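Alpha-L-rhamnosidase (Aspergillus terreus, PDB 6GSZ) probably hydrolyses terminal non-reducing alpha-L-rhamnose residues from alpha-L-rhamnosides, as a glycoside hydrolase that also binds calcium ions. Local coordinates at residues Asn319-Ser322 / Thr328-Asp331; Val355-Glu358 / Glu364-Thr367; Gly430-Ser435 / Lys441-Ile446; Gly452-Ile457 / Ala488-Ala493; Ala801-Leu806 / Ala812-Trp817. All coordinates share one frame; numbering follows the deposited sequence.

Contact 1 (Asn319-Ser322 / Thr328-Asp331); sequences NVFS and TVLD
One face of the Phe321 ring lies over Val329, whose CB stands 3.9 Å from the ring centroid and only 18° off the ring normal, a CH-pi contact offset toward the rim. Val329 CG1 comes closer to the ring's far end, 3.5 Å from Phe321 CZ. At the edge, in the plane of the ring, Asp331 CB meets Phe321 CE1 at 3.9 Å, and the Asp331 carboxylate is turned almost perpendicular to the ring. The first torsion of Phe321, 67°, puts CG between the backbone N and the carbonyl carbon and swings the ring across its partner strand instead of out along its own. Tyr400, on the neighbouring strand 400-404, also touches Phe321, Val329 and Asp331.

The two strands form a beta hairpin within the concanavalin-like domain, with N-to-C directions 151° apart. Asn319 with Asp331 and Phe321 with Val329 are hydrogen-bonded antiparallel pairs, each joined by two bonds; the Phe321 N to Val329 O bond measures 2.9 Å. Between them, the non-hydrogen-bonded pair Val320 and Leu330 turns its side chains to the other face of the sheet. There the two run side by side, Val320 CG2 lying 4.0 Å from Leu330 CD2, while Val320 CG1 reaches the methyl of Thr328.

At the open end of the pair, a water accepts from Asn319 ND2 at 3.0 Å and donates to Asp331 OD2 at 2.7 Å. The other carboxylate oxygen, Asp331 OD1, forms a salt bridge with Arg399 and also accepts from Gly333 N.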
# COMPACT_ATOMS: atom_id res chain seq x y z
N ASN A 319 22.16 15.83 -8.78
CA ASN A 319 22.70 16.83 -9.67
C ASN A 319 21.88 18.11 -9.53
O ASN A 319 20.69 18.08 -9.20
CB ASN A 319 22.67 16.33 -11.13
CG ASN A 319 23.56 17.12 -12.06
OD1 ASN A 319 24.51 17.75 -11.62
ND2 ASN A 319 23.23 17.14 -13.35
N VAL A 320 22.54 19.23 -9.81
CA VAL A 320 21.94 20.53 -9.97
C VAL A 320 22.34 21.03 -11.35
O VAL A 320 23.51 20.94 -11.72
CB VAL A 320 22.39 21.55 -8.92
CG1 VAL A 320 21.63 22.86 -9.09
CG2 VAL A 320 22.27 21.00 -7.51
N PHE A 321 21.36 21.49 -12.13
CA PHE A 321 21.64 21.88 -13.52
C PHE A 321 20.80 23.09 -13.90
O PHE A 321 19.87 23.46 -13.19
CB PHE A 321 21.45 20.70 -14.47
CG PHE A 321 20.04 20.20 -14.64
CD1 PHE A 321 19.57 19.19 -13.83
CD2 PHE A 321 19.22 20.71 -15.63
CE1 PHE A 321 18.27 18.73 -13.98
CE2 PHE A 321 17.92 20.25 -15.79
CZ PHE A 321 17.45 19.24 -14.97
N SER A 322 21.15 23.68 -15.05
CA SER A 322 20.47 24.81 -15.57
C SER A 322 19.48 24.35 -16.64
O SER A 322 19.84 23.57 -17.50
CB SER A 322 21.49 25.79 -16.12
OG SER A 322 20.85 26.79 -16.86
N THR A 328 17.19 27.13 -12.20
CA THR A 328 17.94 26.18 -11.39
C THR A 328 17.06 24.96 -11.12
O THR A 328 15.95 25.12 -10.61
CB THR A 328 18.37 26.80 -10.06
OG1 THR A 328 19.24 27.89 -10.38
CG2 THR A 328 19.08 25.83 -9.16
N VAL A 329 17.57 23.76 -11.45
CA VAL A 329 16.82 22.51 -11.30
C VAL A 329 17.65 21.48 -10.52
O VAL A 329 18.81 21.20 -10.81
CB VAL A 329 16.39 21.93 -12.66
CG1 VAL A 329 15.49 20.72 -12.48
CG2 VAL A 329 15.70 22.97 -13.53
N LEU A 330 16.99 20.92 -9.49
CA LEU A 330 17.47 19.77 -8.75
C LEU A 330 17.02 18.49 -9.46
O LEU A 330 15.89 18.39 -9.94
CB LEU A 330 16.87 19.79 -7.35
CG LEU A 330 16.99 21.08 -6.55
CD1 LEU A 330 16.44 20.87 -5.15
CD2 LEU A 330 18.44 21.57 -6.50
N ASP A 331 17.93 17.52 -9.50
CA ASP A 331 17.67 16.16 -9.97
C ASP A 331 18.01 15.22 -8.81
O ASP A 331 19.18 15.12 -8.40
CB ASP A 331 18.46 15.89 -11.26
CG ASP A 331 18.30 14.48 -11.81
OD1 ASP A 331 17.45 13.75 -11.27
OD2 ASP A 331 19.01 14.13 -12.81
O HOH W 1 20.83 15.55 -14.15

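Contact 2 (Val355-Glu358 / Glu364-Thr367); sequences VHTE and EVAT
Ala366 O is approached by both the side chain of Thr357 and a water: Thr357 CG2 lies 3.4 Å from it, and the water donates to it at 2.9 Å. The same water accepts from Glu358 N at 2.8 Å, so it spans a gap where the two backbones have no direct hydrogen bond between these segments. The setting is a beta hairpin of the concanavalin-like domain, made by strand 351-361 and the short strand 364-365; nearer its turn, Ala366 is bonded through its backbone to Val359. Glu358 has helical backbone angles (-79°/-36°), evidence that the longer strand is interrupted at this point, and it is here that the water enters.

The side-chain contact centres on Thr357, which crosses Val365 at about a right angle. With chi1 at 72°, its hydroxyl sits between the backbone N and the carbonyl carbon, and OG1 comes within 3.4 Å of Val365 CB. The polar partner of that hydroxyl is Val359 O, so its approach to the valine is simple van der Waals contact.

Thr357 CG2 also faces the methyl of Thr367. Two residues earlier on the strand, Val355 meets Thr367 at roughly a right angle, and its more distant approach to Val365 adds a weak apolar contact. Tyr400 and Gln402 of strand 400-404 touch Thr357 and Val365 respectively. The tightest methyl pair is Val355 CG1 with Thr367 CG2, 3.6 Å apart.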
# COMPACT_ATOMS: atom_id res chain seq x y z
N VAL A 355 9.20 23.99 -7.26
CA VAL A 355 8.20 23.44 -8.15
C VAL A 355 8.62 22.01 -8.50
O VAL A 355 9.68 21.82 -9.13
CB VAL A 355 8.03 24.31 -9.43
CG1 VAL A 355 7.05 23.70 -10.41
CG2 VAL A 355 7.59 25.73 -9.09
N HIS A 356 7.79 21.04 -8.09
CA HIS A 356 8.18 19.62 -8.17
C HIS A 356 7.55 18.94 -9.38
O HIS A 356 6.35 19.03 -9.58
CB HIS A 356 7.72 18.90 -6.88
CG HIS A 356 8.19 19.50 -5.59
ND1 HIS A 356 7.66 20.68 -5.09
CD2 HIS A 356 9.12 19.10 -4.69
CE1 HIS A 356 8.23 20.94 -3.92
NE2 HIS A 356 9.15 20.02 -3.65
N THR A 357 8.37 18.22 -10.19
CA THR A 357 7.84 17.50 -11.37
C THR A 357 8.48 16.12 -11.49
O THR A 357 9.55 15.86 -10.97
CB THR A 357 8.03 18.30 -12.67
OG1 THR A 357 9.41 18.30 -13.03
CG2 THR A 357 7.52 19.72 -12.55
N GLU A 358 7.80 15.25 -12.24
CA GLU A 358 8.29 13.87 -12.48
C GLU A 358 9.38 13.85 -13.56
O GLU A 358 10.31 13.03 -13.51
CB GLU A 358 7.13 12.98 -12.91
CG GLU A 358 6.18 12.73 -11.79
CD GLU A 358 5.19 11.63 -12.16
OE1 GLU A 358 4.44 11.81 -13.16
OE2 GLU A 358 5.21 10.60 -11.48
N GLU A 364 12.62 22.21 -19.73
CA GLU A 364 12.13 22.77 -18.46
C GLU A 364 11.36 21.69 -17.68
O GLU A 364 10.86 20.71 -18.25
CB GLU A 364 11.17 23.94 -18.68
CG GLU A 364 11.72 25.03 -19.59
CD GLU A 364 12.82 25.89 -19.00
OE1 GLU A 364 12.98 25.89 -17.75
OE2 GLU A 364 13.52 26.58 -19.79
N VAL A 365 11.18 21.92 -16.38
CA VAL A 365 10.37 21.03 -15.58
C VAL A 365 8.95 20.98 -16.17
O VAL A 365 8.46 21.96 -16.69
CB VAL A 365 10.39 21.40 -14.08
CG1 VAL A 365 11.80 21.35 -13.51
CG2 VAL A 365 9.75 22.74 -13.79
N ALA A 366 8.34 19.78 -16.17
CA ALA A 366 7.05 19.60 -16.83
C ALA A 366 5.90 19.61 -15.82
O ALA A 366 5.63 18.61 -15.19
CB ALA A 366 7.09 18.30 -17.58
N THR A 367 5.21 20.75 -15.67
CA THR A 367 4.09 20.85 -14.76
C THR A 367 2.77 20.50 -15.46
O THR A 367 1.77 20.22 -14.82
CB THR A 367 4.02 22.26 -14.15
OG1 THR A 367 3.90 23.18 -15.23
CG2 THR A 367 5.24 22.57 -13.32
O HOH W 2 5.81 15.97 -14.09

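Contact 3 (Gly430-Ser435 / Lys441-Ile446); sequences GYFECS and KLHENI
His443 projects from helix 437-453 toward Phe432 of strand 430-434, and its CB is the first atom to meet it, 3.7 Å from Phe432 CD2. This helix opens the helical part of the six-hairpin glycosidase domain, whereas the strand lies at the edge of the five-stranded antiparallel sheet that includes strands 800-807 and 810-819. The contact therefore packs the start of the helical domain against that sheet.

Beyond CB, the imidazole spreads beneath Phe432 CB. That carbon stands 3.7 Å from the centroid of the His443 ring and 6° off its normal, so it sits almost over the ring centre in a CH-pi contact. All five ring atoms are accordingly at similar distances from it: His443 CG is 3.8 Å away, and CE1 3.9 Å. His443 ND1 passes nearest to Phe432 O, at 3.8 Å, too far for a bond. At the tip, NE2 is hydrogen-bonded to His772 of helix 768-775, and the two imidazole rings meet at a steep angle, which would fix the rotation of the His443 ring.

Phe432 has a chi1 of 172°, which puts CG opposite the backbone N and brings Phe432 CD2 to His443 CB. The phenyl and imidazole planes are inclined at 49°, with centroids well separated. Leu771 touches both Phe432 and His443, and Ile775 adds to the covering of Phe432. Neighbouring Tyr431 directs its CB away from the helix; of its atoms, the carbonyl C comes closest, 4.5 Å from His443 CE1.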
# COMPACT_ATOMS: atom_id res chain seq x y z
N GLY A 430 9.94 -8.80 -0.06
CA GLY A 430 10.25 -9.47 -1.32
C GLY A 430 11.30 -8.75 -2.13
O GLY A 430 11.26 -7.51 -2.24
N TYR A 431 12.22 -9.51 -2.72
CA TYR A 431 13.40 -8.99 -3.39
C TYR A 431 13.61 -9.79 -4.68
O TYR A 431 13.41 -11.02 -4.68
CB TYR A 431 14.64 -9.10 -2.51
CG TYR A 431 14.52 -8.49 -1.14
CD1 TYR A 431 13.88 -9.15 -0.11
CD2 TYR A 431 15.01 -7.22 -0.88
CE1 TYR A 431 13.77 -8.62 1.16
CE2 TYR A 431 14.89 -6.65 0.38
CZ TYR A 431 14.25 -7.34 1.39
OH TYR A 431 14.14 -6.82 2.64
N PHE A 432 14.16 -9.13 -5.70
CA PHE A 432 14.43 -9.79 -6.96
C PHE A 432 15.56 -9.07 -7.69
O PHE A 432 15.51 -7.83 -7.85
CB PHE A 432 13.17 -9.82 -7.84
CG PHE A 432 13.43 -10.31 -9.24
CD1 PHE A 432 13.40 -11.67 -9.56
CD2 PHE A 432 13.81 -9.42 -10.23
CE1 PHE A 432 13.69 -12.10 -10.85
CE2 PHE A 432 14.11 -9.87 -11.51
CZ PHE A 432 14.03 -11.21 -11.83
N GLU A 433 16.51 -9.84 -8.23
CA GLU A 433 17.46 -9.30 -9.19
C GLU A 433 17.86 -10.44 -10.13
O GLU A 433 17.71 -11.62 -9.79
CB GLU A 433 18.68 -8.70 -8.51
CG GLU A 433 19.45 -9.64 -7.63
CD GLU A 433 20.62 -8.92 -6.99
OE1 GLU A 433 21.51 -8.46 -7.71
OE2 GLU A 433 20.60 -8.76 -5.78
N CYS A 434 18.42 -10.07 -11.29
CA CYS A 434 18.84 -11.08 -12.20
C CYS A 434 20.02 -10.57 -13.01
O CYS A 434 20.46 -9.47 -12.83
CB CYS A 434 17.69 -11.56 -13.07
SG CYS A 434 17.12 -10.35 -14.29
N SER A 435 20.53 -11.42 -13.92
CA SER A 435 21.71 -11.10 -14.71
C SER A 435 21.46 -10.00 -15.75
O SER A 435 22.43 -9.42 -16.24
CB SER A 435 22.25 -12.37 -15.37
OG SER A 435 21.33 -12.90 -16.33
N LYS A 441 16.49 -3.51 -13.16
CA LYS A 441 16.04 -2.14 -12.96
C LYS A 441 14.51 -2.07 -13.01
O LYS A 441 13.90 -1.29 -12.26
CB LYS A 441 16.65 -1.21 -14.00
CG LYS A 441 16.23 0.26 -13.87
CD LYS A 441 16.61 0.89 -12.55
CE LYS A 441 16.63 2.40 -12.57
NZ LYS A 441 17.01 2.96 -11.25
N LEU A 442 13.88 -2.81 -13.92
CA LEU A 442 12.40 -2.88 -13.96
C LEU A 442 11.84 -3.22 -12.57
O LEU A 442 10.91 -2.57 -12.11
CB LEU A 442 11.94 -3.90 -14.99
CG LEU A 442 10.42 -4.09 -15.08
CD1 LEU A 442 9.71 -2.78 -15.43
CD2 LEU A 442 10.11 -5.22 -16.06
N HIS A 443 12.40 -4.22 -11.90
CA HIS A 443 11.92 -4.59 -10.58
C HIS A 443 12.11 -3.43 -9.59
O HIS A 443 11.24 -3.16 -8.79
CB HIS A 443 12.52 -5.92 -10.09
CG HIS A 443 11.82 -6.36 -8.85
ND1 HIS A 443 12.22 -5.98 -7.57
CD2 HIS A 443 10.72 -7.13 -8.70
CE1 HIS A 443 11.37 -6.51 -6.70
NE2 HIS A 443 10.45 -7.24 -7.38
N GLU A 444 13.28 -2.77 -9.62
CA GLU A 444 13.51 -1.62 -8.76
C GLU A 444 12.44 -0.54 -9.02
O GLU A 444 11.91 0.09 -8.07
CB GLU A 444 14.95 -1.16 -8.95
CG GLU A 444 15.33 -0.02 -8.04
CD GLU A 444 16.82 0.31 -7.92
OE1 GLU A 444 17.64 -0.38 -8.54
OE2 GLU A 444 17.13 1.25 -7.20
N ASN A 445 12.09 -0.35 -10.29
CA ASN A 445 11.10 0.66 -10.67
C ASN A 445 9.71 0.29 -10.15
O ASN A 445 8.96 1.19 -9.71
CB ASN A 445 11.02 0.87 -12.18
CG ASN A 445 12.27 1.52 -12.75
OD1 ASN A 445 13.24 1.83 -12.02
ND2 ASN A 445 12.27 1.68 -14.07
N ILE A 446 9.38 -1.00 -10.16
CA ILE A 446 8.12 -1.48 -9.60
C ILE A 446 8.07 -1.24 -8.10
O ILE A 446 7.08 -0.73 -7.52
CB ILE A 446 7.91 -2.98 -9.92
CG1 ILE A 446 7.78 -3.16 -11.44
CG2 ILE A 446 6.72 -3.55 -9.17
CD1 ILE A 446 7.82 -4.62 -11.90

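Contact 4 (Gly452-Ile457 / Ala488-Ala493); sequences GNFFSI and AGFLRA. With EDO (1,2-ethanediol), chain B.
Phe490 puts its ring into the turn that follows helix 437-453, where Phe454 meets it in an offset stack with planes at 30° and centroids 4.8 Å apart. The overlap is partial: Phe454 CD2 sits over one face near the rim, 3.4 Å from Phe490 CE1. On the opposite face, a water lies over the ring centre. The far end of the ring abuts the backbone of the turn, with Phe490 CZ 3.3 Å from Ile457 C and Phe490 CE2 3.4 Å from Ser456 O.

Ser456 O is the polar focus of the contact. The water over the ring donates to it at 2.7 Å and also to Phe490 O at 2.8 Å, linking turn to helix. A second donor is O1 of a bound 1,2-ethanediol, probably from the crystallisation liquor, at 2.7 Å from Ser456 O. Its other hydroxyl, O2, lies at the edge of the Phe490 ring.

The turn itself is held by a bond from Ile457 N to Phe455 O. With Ser456 at 78°/-52°, this is a classic gamma turn, and it presents the serine carbonyl to Phe490. Further out, Ser424 bonds to the backbone of Phe454 and Ser456, Trp175 N bonds to Ser456 OG, and Ile474 and Ala481 of helix 471-484 cover Phe454. Phe490 holds CG opposite its backbone N, which extends the ring from helix 488-503 to this site. The stack joins the turn after helix 437-453 to helix 488-503, with helix 471-484 between them in sequence, in the catalytic domain, which in glycosidases of this six-hairpin class is an (alpha/alpha)6 barrel.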
# COMPACT_ATOMS: atom_id res chain seq x y z
N GLY A 452 5.57 4.68 -3.85
CA GLY A 452 4.98 5.95 -4.06
C GLY A 452 3.47 5.97 -3.83
O GLY A 452 2.88 7.03 -3.56
N ASN A 453 2.84 4.81 -4.02
CA ASN A 453 1.41 4.67 -4.09
C ASN A 453 0.80 3.82 -2.96
O ASN A 453 -0.43 3.60 -2.97
CB ASN A 453 1.01 4.12 -5.44
CG ASN A 453 1.20 5.14 -6.54
OD1 ASN A 453 0.46 6.15 -6.57
ND2 ASN A 453 2.17 4.93 -7.44
N PHE A 454 1.58 3.44 -1.96
CA PHE A 454 1.03 2.86 -0.73
C PHE A 454 1.18 3.94 0.34
O PHE A 454 2.15 3.97 1.07
CB PHE A 454 1.70 1.52 -0.41
CG PHE A 454 1.06 0.33 -1.09
CD1 PHE A 454 1.03 0.21 -2.48
CD2 PHE A 454 0.38 -0.60 -0.33
CE1 PHE A 454 0.42 -0.89 -3.08
CE2 PHE A 454 -0.24 -1.68 -0.95
CZ PHE A 454 -0.27 -1.77 -2.31
N PHE A 455 0.28 4.92 0.25
CA PHE A 455 0.39 6.17 1.04
C PHE A 455 -0.93 6.35 1.78
O PHE A 455 -1.79 7.10 1.27
CB PHE A 455 0.66 7.35 0.11
CG PHE A 455 1.24 8.59 0.76
CD1 PHE A 455 0.44 9.46 1.50
CD2 PHE A 455 2.60 8.88 0.65
CE1 PHE A 455 0.98 10.59 2.09
CE2 PHE A 455 3.12 10.02 1.24
CZ PHE A 455 2.32 10.86 1.96
N SER A 456 -1.12 5.60 2.88
CA SER A 456 -2.38 5.47 3.71
C SER A 456 -3.39 4.53 3.00
O SER A 456 -3.90 3.63 3.64
CB SER A 456 -2.99 6.84 4.15
OG SER A 456 -4.01 6.62 5.05
N ILE A 457 -3.67 4.82 1.72
CA ILE A 457 -4.55 4.05 0.84
C ILE A 457 -3.73 3.69 -0.42
O ILE A 457 -2.70 4.32 -0.69
CB ILE A 457 -5.81 4.84 0.48
CG1 ILE A 457 -5.46 6.10 -0.33
CG2 ILE A 457 -6.63 5.16 1.71
CD1 ILE A 457 -6.62 6.64 -1.14
N ALA A 488 -0.71 -6.75 4.64
CA ALA A 488 -1.93 -7.33 5.19
C ALA A 488 -2.75 -6.30 6.00
O ALA A 488 -3.97 -6.18 5.77
CB ALA A 488 -1.59 -8.57 6.00
N GLY A 489 -2.11 -5.65 6.98
CA GLY A 489 -2.85 -4.67 7.79
C GLY A 489 -3.33 -3.45 7.02
O GLY A 489 -4.49 -2.98 7.21
N PHE A 490 -2.48 -2.99 6.12
CA PHE A 490 -2.82 -1.87 5.24
C PHE A 490 -4.09 -2.18 4.45
O PHE A 490 -5.01 -1.38 4.36
CB PHE A 490 -1.62 -1.59 4.35
CG PHE A 490 -1.77 -0.52 3.31
CD1 PHE A 490 -2.43 -0.76 2.14
CD2 PHE A 490 -1.25 0.75 3.52
CE1 PHE A 490 -2.53 0.20 1.14
CE2 PHE A 490 -1.34 1.69 2.51
CZ PHE A 490 -2.00 1.44 1.33
N LEU A 491 -4.13 -3.35 3.82
CA LEU A 491 -5.29 -3.71 2.98
C LEU A 491 -6.48 -4.14 3.84
O LEU A 491 -7.62 -3.93 3.41
CB LEU A 491 -4.90 -4.77 1.96
CG LEU A 491 -3.97 -4.27 0.86
CD1 LEU A 491 -3.48 -5.44 0.04
CD2 LEU A 491 -4.62 -3.20 -0.02
N ARG A 492 -6.23 -4.65 5.05
CA ARG A 492 -7.34 -4.95 5.92
C ARG A 492 -8.20 -3.68 6.15
O ARG A 492 -9.45 -3.73 6.11
CB ARG A 492 -6.87 -5.52 7.26
CG ARG A 492 -7.99 -6.06 8.13
CD ARG A 492 -7.53 -6.57 9.48
NE ARG A 492 -8.60 -7.36 10.08
CZ ARG A 492 -8.41 -8.17 11.12
NH1 ARG A 492 -7.26 -8.09 11.81
NH2 ARG A 492 -9.33 -9.10 11.43
N ALA A 493 -7.51 -2.59 6.49
CA ALA A 493 -8.16 -1.31 6.76
C ALA A 493 -8.90 -0.80 5.51
O ALA A 493 -10.09 -0.38 5.59
CB ALA A 493 -7.14 -0.33 7.29
C1 EDO B . -3.44 1.60 6.75
O1 EDO B . -3.30 2.95 6.19
C2 EDO B . -2.30 1.19 7.70
O2 EDO B . -1.18 0.48 7.02
O HOH W 3 -5.24 1.38 4.24

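Contact 5 (Ala801-Leu806 / Ala812-Trp817); sequences ASTKFL and ASTKWW
Ala801-Phe805 and Ala812-Trp816 run antiparallel, their N-to-C directions 178° apart, and are joined by six backbone hydrogen bonds in three hydrogen-bonded pairs: Ala801 with Trp816, Thr803 with Thr814 (Thr803 N to Thr814 O, 2.9 Å), and Phe805 with Ala812. The side chains of these pairs share one face of the sheet.

There the indole of Trp816 folds back over its partner. Its chi1 of 61° places CG between the backbone N and the carbonyl carbon, which sets Ala801 N over the centre of the ring system and brings Ala801 CB within 3.6 Å of Trp816 NE1. That nitrogen is hydrogen-bonded to Ile775 O, which would restrain the indole's rotation. Next along, Thr803 and Thr814 stand next to each other with their side chains aligned, and a water sits 2.9 Å from Thr803 OG1 while donating to Thr814 OG1 at 2.8 Å. Thr814 OG1 is also hydrogen-bonded to Gly776 O.

The pair forms a beta hairpin in the antiparallel sheet of the C-terminal domain, with strand 430-434 flanking one side and strand 828-836 the other. Ile788 and Ile790 of strand 787-790 press on Ala812 and Thr814, while Phe805 extends away from the hairpin to stack on Phe483.

The non-hydrogen-bonded pairs turn to the other face. Lys804 CG comes 4.0 Å from Ser813 CB, and the extended chain then leads away, its NZ bonded to a 2-(2-methoxyethoxy)ethanol molecule. Ser813 OG binds Glu835. Beneath the side chains, Ser813 CA approaches Thr803 O at 3.2 Å in a CA-H...O contact.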
# COMPACT_ATOMS: atom_id res chain seq x y z
N ALA A 801 19.46 -15.68 -11.51
CA ALA A 801 18.51 -14.80 -10.82
C ALA A 801 18.44 -15.18 -9.35
O ALA A 801 18.61 -16.35 -8.98
CB ALA A 801 17.16 -14.87 -11.46
N SER A 802 18.18 -14.17 -8.52
CA SER A 802 18.06 -14.33 -7.09
C SER A 802 16.76 -13.66 -6.63
O SER A 802 16.54 -12.47 -6.86
CB SER A 802 19.25 -13.76 -6.34
OG SER A 802 20.45 -14.39 -6.75
N THR A 803 15.95 -14.42 -5.90
CA THR A 803 14.66 -13.99 -5.42
C THR A 803 14.55 -14.39 -3.96
O THR A 803 14.82 -15.52 -3.63
CB THR A 803 13.54 -14.60 -6.27
OG1 THR A 803 13.83 -14.40 -7.67
CG2 THR A 803 12.17 -14.03 -5.91
N LYS A 804 14.03 -13.50 -3.10
CA LYS A 804 13.86 -13.76 -1.70
C LYS A 804 12.45 -13.31 -1.29
O LYS A 804 12.00 -12.24 -1.73
CB LYS A 804 14.89 -12.98 -0.85
CG LYS A 804 16.35 -13.24 -1.19
CD LYS A 804 17.31 -12.56 -0.24
CE LYS A 804 18.74 -12.72 -0.69
NZ LYS A 804 19.70 -11.94 0.13
N PHE A 805 11.82 -14.06 -0.39
CA PHE A 805 10.52 -13.71 0.13
C PHE A 805 10.42 -14.10 1.59
O PHE A 805 10.53 -15.29 1.94
CB PHE A 805 9.38 -14.35 -0.68
CG PHE A 805 8.02 -14.02 -0.13
CD1 PHE A 805 7.62 -12.69 -0.05
CD2 PHE A 805 7.18 -14.99 0.34
CE1 PHE A 805 6.41 -12.37 0.50
CE2 PHE A 805 5.97 -14.67 0.90
CZ PHE A 805 5.59 -13.34 1.02
N LEU A 806 10.16 -13.08 2.43
CA LEU A 806 9.96 -13.30 3.86
C LEU A 806 8.52 -13.70 4.12
O LEU A 806 7.62 -12.89 4.26
CB LEU A 806 10.35 -12.04 4.62
CG LEU A 806 10.43 -12.15 6.13
CD1 LEU A 806 11.49 -13.17 6.55
CD2 LEU A 806 10.75 -10.78 6.71
N ALA A 812 12.10 -17.56 2.51
CA ALA A 812 12.19 -18.47 1.38
C ALA A 812 13.04 -17.80 0.30
O ALA A 812 12.99 -16.58 0.15
CB ALA A 812 10.84 -18.80 0.82
N SER A 813 13.82 -18.55 -0.46
CA SER A 813 14.60 -17.91 -1.51
C SER A 813 14.97 -18.90 -2.58
O SER A 813 15.07 -20.12 -2.31
CB SER A 813 15.85 -17.24 -0.99
OG SER A 813 16.80 -18.17 -0.50
N THR A 814 15.26 -18.37 -3.77
CA THR A 814 15.89 -19.12 -4.84
C THR A 814 17.09 -18.32 -5.34
O THR A 814 17.07 -17.10 -5.48
CB THR A 814 14.92 -19.41 -5.99
OG1 THR A 814 14.44 -18.17 -6.50
CG2 THR A 814 13.77 -20.27 -5.53
N LYS A 815 18.17 -19.03 -5.64
CA LYS A 815 19.30 -18.51 -6.37
C LYS A 815 19.65 -19.57 -7.41
O LYS A 815 19.95 -20.70 -7.04
CB LYS A 815 20.50 -18.23 -5.47
CG LYS A 815 21.74 -17.68 -6.17
CD LYS A 815 22.98 -17.57 -5.26
CE LYS A 815 23.37 -18.88 -4.62
NZ LYS A 815 24.58 -18.77 -3.76
N TRP A 816 19.54 -19.23 -8.68
CA TRP A 816 19.86 -20.19 -9.73
C TRP A 816 20.81 -19.56 -10.74
O TRP A 816 20.90 -18.35 -10.88
CB TRP A 816 18.62 -20.76 -10.41
CG TRP A 816 17.74 -19.77 -11.10
CD1 TRP A 816 16.65 -19.13 -10.57
CD2 TRP A 816 17.86 -19.31 -12.46
NE1 TRP A 816 16.08 -18.32 -11.52
CE2 TRP A 816 16.80 -18.40 -12.68
CE3 TRP A 816 18.73 -19.60 -13.51
CZ2 TRP A 816 16.58 -17.81 -13.92
CZ3 TRP A 816 18.52 -18.99 -14.74
CH2 TRP A 816 17.47 -18.09 -14.93
N TRP A 817 21.54 -20.43 -11.44
CA TRP A 817 22.43 -19.97 -12.46
C TRP A 817 22.63 -21.09 -13.48
O TRP A 817 22.35 -22.28 -13.18
CB TRP A 817 23.77 -19.47 -11.87
CG TRP A 817 24.62 -20.50 -11.18
CD1 TRP A 817 25.73 -21.14 -11.69
CD2 TRP A 817 24.48 -20.99 -9.84
NE1 TRP A 817 26.25 -22.01 -10.77
CE2 TRP A 817 25.52 -21.92 -9.62
CE3 TRP A 817 23.58 -20.74 -8.80
CZ2 TRP A 817 25.67 -22.60 -8.41
CZ3 TRP A 817 23.71 -21.42 -7.61
CH2 TRP A 817 24.74 -22.34 -7.42
O HOH W 4 15.63 -16.58 -8.43

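Overall arrangement
From the N terminus, the five contacts follow in series; none nests in or crosses another. Contacts 1 and 2 close two short hairpins of the concanavalin-like domain in one sheet, their centres about 12 Å apart, and Val329 CG1 touches Val365 CG1 at 3.9 Å. Contact 3 closes a tight strand-to-helix turn at the start of the catalytic domain, and contact 4 uses the turn just after the end of the same helix 437-453 to close a longer loop of 30 residues. Contact 5 closes a hairpin of the C-terminal domain. Strand 430-434 of contact 3 pairs with strand 800-807, tying the catalytic domain to the C-terminal sheet, the two centres about 12 Å apart.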